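Side-chain contact in D-3-phosphoglycerate dehydrogenase (Sulfolobus tokodaii, PDB 2EKL), which probably catalyses the NAD-dependent oxidation of 3-phosphoglycerate, a step toward serine: residues I17-L22 against I27-M32. Sequence-based numbering, arbitrary orientation.
Sequences ILIKTL and IQVDYM
One face of the Tyr31 ring takes the CD1 methyl of Ile19. This methyl sits over the ring centre, 3.7 Å from the Tyr31 centroid and 9° off the ring normal, a CH-pi contact. The CG1 branch of Ile19 is anti to its carbonyl carbon (chi1 -59°), and its extended end carries CD1 to the ring. Tyr31 OH is hydrogen-bonded to the backbone N of Ile14, which ties down the far end of the ring. With an alanine at Tyr31, the Ile19 methyl would probably lose the ring it packs on, and Ile14 N its acceptor. Further along, Val29 lies across Leu22 at about a right angle, with Val29 CG2 3.6 Å from Leu22 CB. Val29 CG1 is 4.2 Å from Ile19 CG2. At the turn, Ile27 N donates to Leu22 O at 3.2 Å. Ile27 CB packs near Leu22 CB. The contact joins helix 16-24 to edge strand 28-31 in a beta-alpha-beta unit. Ile10 of strand 7-10 also touches Ile19, Val29 and Tyr31. The side chains meet only through apolar and CH-pi packing, so the pairing of helix and strand here rests on shape and burial, with the single backbone bond as the polar link across it.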
# COMPACT_ATOMS: atom_id res chain seq x y z
N ILE A 17 2.19 -8.72 30.29
CA ILE A 17 0.88 -9.32 30.51
C ILE A 17 0.99 -10.79 30.91
O ILE A 17 0.31 -11.25 31.84
CB ILE A 17 -0.02 -9.21 29.26
CG1 ILE A 17 -1.39 -9.83 29.53
CG2 ILE A 17 0.63 -9.92 28.08
CD1 ILE A 17 -2.15 -9.18 30.67
N LEU A 18 1.85 -11.53 30.22
CA LEU A 18 2.04 -12.95 30.49
C LEU A 18 2.66 -13.18 31.87
O LEU A 18 2.20 -14.04 32.63
CB LEU A 18 2.92 -13.59 29.41
CG LEU A 18 3.07 -15.11 29.38
CD1 LEU A 18 3.50 -15.55 27.98
CD2 LEU A 18 4.08 -15.58 30.41
N ILE A 19 3.69 -12.41 32.19
CA ILE A 19 4.36 -12.55 33.48
C ILE A 19 3.40 -12.19 34.61
O ILE A 19 3.32 -12.89 35.62
CB ILE A 19 5.59 -11.63 33.56
CG1 ILE A 19 6.57 -11.98 32.44
CG2 ILE A 19 6.27 -11.79 34.92
CD1 ILE A 19 7.80 -11.08 32.41
N LYS A 20 2.68 -11.08 34.44
CA LYS A 20 1.72 -10.62 35.44
C LYS A 20 0.65 -11.67 35.69
O LYS A 20 0.28 -11.95 36.83
CB LYS A 20 1.08 -9.31 34.98
CG LYS A 20 -0.13 -8.87 35.80
CD LYS A 20 -0.60 -7.48 35.37
CE LYS A 20 -1.95 -7.13 35.98
NZ LYS A 20 -1.93 -7.20 37.47
N THR A 21 0.15 -12.26 34.61
CA THR A 21 -0.89 -13.27 34.70
C THR A 21 -0.43 -14.49 35.49
O THR A 21 -1.17 -15.01 36.34
CB THR A 21 -1.36 -13.71 33.29
OG1 THR A 21 -1.92 -12.57 32.61
CG2 THR A 21 -2.41 -14.80 33.37
N LEU A 22 0.79 -14.94 35.24
CA LEU A 22 1.34 -16.09 35.94
C LEU A 22 1.57 -15.76 37.41
O LEU A 22 1.23 -16.55 38.30
CB LEU A 22 2.66 -16.53 35.30
CG LEU A 22 2.56 -17.12 33.90
CD1 LEU A 22 3.94 -17.45 33.37
CD2 LEU A 22 1.69 -18.38 33.94
N ILE A 27 2.04 -18.69 40.53
CA ILE A 27 3.08 -19.49 39.89
C ILE A 27 4.44 -18.81 40.15
O ILE A 27 4.57 -17.59 40.10
CB ILE A 27 2.85 -19.55 38.38
CG1 ILE A 27 1.58 -20.33 37.97
CG2 ILE A 27 4.05 -20.18 37.69
CD1 ILE A 27 1.35 -21.59 38.81
N GLN A 28 5.44 -19.62 40.46
CA GLN A 28 6.78 -19.11 40.73
C GLN A 28 7.41 -18.77 39.38
O GLN A 28 7.70 -19.66 38.59
CB GLN A 28 7.62 -20.18 41.44
CG GLN A 28 9.00 -19.69 41.87
CD GLN A 28 9.89 -20.81 42.40
OE1 GLN A 28 9.54 -21.48 43.37
NE2 GLN A 28 11.03 -21.01 41.76
N VAL A 29 7.59 -17.49 39.12
CA VAL A 29 8.16 -17.05 37.85
C VAL A 29 9.56 -16.44 37.95
O VAL A 29 9.75 -15.42 38.62
CB VAL A 29 7.23 -16.03 37.16
CG1 VAL A 29 7.82 -15.59 35.82
CG2 VAL A 29 5.84 -16.64 36.96
N ASP A 30 10.52 -17.07 37.30
CA ASP A 30 11.89 -16.56 37.29
C ASP A 30 12.11 -15.90 35.93
O ASP A 30 12.20 -16.58 34.91
CB ASP A 30 12.90 -17.69 37.50
CG ASP A 30 12.85 -18.27 38.90
OD1 ASP A 30 12.39 -17.55 39.82
OD2 ASP A 30 13.27 -19.42 39.09
N TYR A 31 12.18 -14.58 35.94
CA TYR A 31 12.37 -13.81 34.72
C TYR A 31 13.85 -13.48 34.49
O TYR A 31 14.41 -12.60 35.14
CB TYR A 31 11.55 -12.53 34.80
CG TYR A 31 11.54 -11.68 33.55
CD1 TYR A 31 11.36 -12.26 32.29
CD2 TYR A 31 11.64 -10.29 33.63
CE1 TYR A 31 11.28 -11.47 31.15
CE2 TYR A 31 11.57 -9.50 32.49
CZ TYR A 31 11.39 -10.10 31.26
OH TYR A 31 11.30 -9.32 30.13
N MET A 32 14.47 -14.20 33.55
CA MET A 32 15.88 -14.02 33.22
C MET A 32 15.98 -13.74 31.72
O MET A 32 16.47 -14.57 30.95
CB MET A 32 16.65 -15.29 33.58
CG MET A 32 16.43 -15.74 35.02
SD MET A 32 17.34 -17.23 35.50
CE MET A 32 18.93 -16.53 35.93